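Local coordinates for protein probable UbiX-like flavin prenyltransferase (Escherichia coli, PDB 1SBZ) that probably catalyses the prenylation of reduced FMN with dimethylallyl phosphate, making the prenyl-FMN cofactor used by phenolic acid decarboxylase, at residues 5-11 against 83-87. Residues are numbered along the deposited sequence.
With FMN (flavin mononucleotide), chain H.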
loop_
_atom_site.group_PDB
_atom_site.type_symbol
_atom_site.label_atom_id
_atom_site.label_comp_id
_atom_site.label_asym_id
_atom_site.label_seq_id
_atom_site.Cartn_x
_atom_site.Cartn_y
_atom_site.Cartn_z
ATOM N N VAL D 5 -4.570 3.894 34.756
ATOM C CA VAL D 5 -4.665 2.444 34.699
ATOM C C VAL D 5 -6.078 2.102 34.254
ATOM O O VAL D 5 -7.046 2.314 34.989
ATOM C CB VAL D 5 -4.318 1.782 36.065
ATOM C CG1 VAL D 5 -4.481 0.267 36.005
ATOM C CG2 VAL D 5 -2.891 2.132 36.495
ATOM N N GLY D 6 -6.199 1.622 33.021
ATOM C CA GLY D 6 -7.478 1.149 32.517
ATOM C C GLY D 6 -7.542 -0.347 32.743
ATOM O O GLY D 6 -6.544 -1.041 32.574
HETATM N N MSE D 7 -8.701 -0.846 33.152
HETATM C CA MSE D 7 -8.902 -2.286 33.231
HETATM C C MSE D 7 -10.076 -2.663 32.381
HETATM O O MSE D 7 -11.059 -1.933 32.288
HETATM C CB MSE D 7 -9.092 -2.765 34.667
HETATM C CG MSE D 7 -7.828 -2.711 35.504
HETATM SE SE MSE D 7 -8.034 -3.652 37.205
HETATM C CE MSE D 7 -8.356 -5.476 36.576
ATOM N N THR D 8 -9.983 -3.844 31.795
ATOM C CA THR D 8 -10.863 -4.227 30.720
ATOM C C THR D 8 -11.245 -5.715 30.834
ATOM O O THR D 8 -10.541 -6.481 31.484
ATOM C CB THR D 8 -10.125 -3.837 29.423
ATOM O OG1 THR D 8 -10.667 -2.604 28.923
ATOM C CG2 THR D 8 -10.318 -4.794 28.354
ATOM N N GLY D 9 -12.356 -6.106 30.211
ATOM C CA GLY D 9 -12.960 -7.424 30.423
ATOM C C GLY D 9 -12.330 -8.605 29.701
ATOM O O GLY D 9 -13.034 -9.482 29.213
ATOM N N ALA D 10 -11.008 -8.631 29.625
ATOM C CA ALA D 10 -10.303 -9.825 29.182
ATOM C C ALA D 10 -9.932 -10.642 30.412
ATOM O O ALA D 10 -9.708 -10.092 31.497
ATOM C CB ALA D 10 -9.059 -9.461 28.385
ATOM N N THR D 11 -9.871 -11.959 30.258
ATOM C CA THR D 11 -9.436 -12.778 31.372
ATOM C C THR D 11 -8.014 -12.330 31.739
ATOM O O THR D 11 -7.214 -12.000 30.870
ATOM C CB THR D 11 -9.579 -14.289 31.058
ATOM O OG1 THR D 11 -9.072 -15.054 32.156
ATOM C CG2 THR D 11 -8.711 -14.717 29.871
ATOM N N VAL D 83 -3.268 -0.178 29.976
ATOM C CA VAL D 83 -4.533 -0.915 29.954
ATOM C C VAL D 83 -4.207 -2.382 30.206
ATOM O O VAL D 83 -3.525 -3.016 29.393
ATOM C CB VAL D 83 -5.298 -0.733 28.622
ATOM C CG1 VAL D 83 -6.684 -1.371 28.704
ATOM C CG2 VAL D 83 -5.408 0.758 28.253
ATOM N N ILE D 84 -4.692 -2.909 31.332
ATOM C CA ILE D 84 -4.275 -4.225 31.827
ATOM C C ILE D 84 -5.379 -5.000 32.578
ATOM O O ILE D 84 -5.838 -4.559 33.638
ATOM C CB ILE D 84 -2.996 -4.071 32.710
ATOM C CG1 ILE D 84 -2.501 -5.432 33.203
ATOM C CG2 ILE D 84 -3.226 -3.054 33.864
ATOM C CD1 ILE D 84 -1.151 -5.365 33.915
ATOM N N PRO D 85 -5.835 -6.130 32.022
ATOM C CA PRO D 85 -5.486 -6.554 30.662
ATOM C C PRO D 85 -6.290 -5.728 29.674
ATOM O O PRO D 85 -7.257 -5.060 30.071
ATOM C CB PRO D 85 -5.977 -8.001 30.616
ATOM C CG PRO D 85 -7.156 -8.010 31.559
ATOM C CD PRO D 85 -6.764 -7.070 32.674
ATOM N N CYS D 86 -5.897 -5.773 28.406
ATOM C CA CYS D 86 -6.614 -5.065 27.352
ATOM C C CYS D 86 -7.323 -6.082 26.457
ATOM O O CYS D 86 -6.693 -6.971 25.868
ATOM C CB CYS D 86 -5.656 -4.176 26.548
ATOM S SG CYS D 86 -6.439 -3.238 25.212
ATOM N N SER D 87 -8.639 -5.966 26.381
ATOM C CA SER D 87 -9.442 -6.843 25.550
ATOM C C SER D 87 -9.292 -6.425 24.089
ATOM O O SER D 87 -8.820 -5.319 23.792
ATOM C CB SER D 87 -10.907 -6.729 25.958
ATOM O OG SER D 87 -11.413 -5.468 25.555
HETATM N N1 FMN H . -12.250 -10.639 25.376
HETATM C C2 FMN H . -10.976 -10.637 24.856
HETATM O O2 FMN H . -10.745 -9.901 23.904
HETATM N N3 FMN H . -10.000 -11.451 25.398
HETATM C C4 FMN H . -10.306 -12.268 26.479
HETATM O O4 FMN H . -9.379 -12.786 27.109
HETATM C C4A FMN H . -11.609 -12.264 27.010
HETATM N N5 FMN H . -11.956 -13.061 28.089
HETATM C C5A FMN H . -13.250 -13.033 28.599
HETATM C C6 FMN H . -13.594 -13.835 29.692
HETATM C C7 FMN H . -14.896 -13.810 30.214
HETATM C C7M FMN H . -15.121 -14.384 31.590
HETATM C C8 FMN H . -15.859 -12.976 29.634
HETATM C C8M FMN H . -17.186 -12.717 30.307
HETATM C C9 FMN H . -15.511 -12.181 28.548
HETATM C C9A FMN H . -14.211 -12.201 28.028
HETATM N N10 FMN H . -13.874 -11.404 26.937
HETATM C C10 FMN H . -12.582 -11.441 26.439
HETATM C "C1'" FMN H . -14.956 -10.717 26.148
HETATM C "C2'" FMN H . -15.009 -9.240 26.527
HETATM O "O2'" FMN H . -15.214 -9.122 27.920
HETATM C "C3'" FMN H . -16.076 -8.475 25.735
HETATM O "O3'" FMN H . -15.655 -8.340 24.385
HETATM C "C4'" FMN H . -16.411 -7.101 26.327
HETATM O "O4'" FMN H . -17.283 -6.382 25.475
HETATM C "C5'" FMN H . -15.175 -6.240 26.568
HETATM O "O5'" FMN H . -15.568 -4.917 26.896
HETATM P P FMN H . -14.492 -3.948 27.601
HETATM O O1P FMN H . -14.278 -4.459 29.011
HETATM O O2P FMN H . -15.066 -2.563 27.585
HETATM O O3P FMN H . -13.193 -3.995 26.819
#
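Pro85 lays its ring against Ala10, with CG of Pro85 4.0 Å from CB of Ala10 and 3.3 Å from the Ala10 carbonyl O. The peptide bond before Pro85 is cis and lies at the corner that the chain turns at Ile84 and Pro85. Leading into the corner, Gly6 and Val83 form a parallel bridge, Ile84 N donates a hydrogen bond to Gly6 O (2.9 Å), and Val83 CA adds a CA-H...O contact to the same oxygen at 3.3 Å. Val5 CG1 meets Ile84 CG2 at 4.1 Å, and both side chains touch Leu19 of helix 13-24. Past strand 2-7, residues 8-11 form a loop around FMN, while the other segment reaches it through Ser87 after the corner. Gly9 N and Ser87 OG donate to two phosphate oxygens of FMN, O1P (2.8 Å) and O3P (2.6 Å) respectively, while Gly9 O accepts from the ribityl O2' at 2.6 Å; a side chain on Gly9 would collide with that hydroxyl. Thr11 N reaches flavin O4 at 3.3 Å, and its hydroxyl pairs with Glu46. Ser87 also N-caps helix 88-96, its OG bonding Thr90 N. Two adjacent central strands of a parallel alpha/beta sheet thus have C-terminal ends that together hold one cofactor from phosphate to isoalloxazine, the Rossmann-like FMN site of the UbiX/PAD1 flavoproteins.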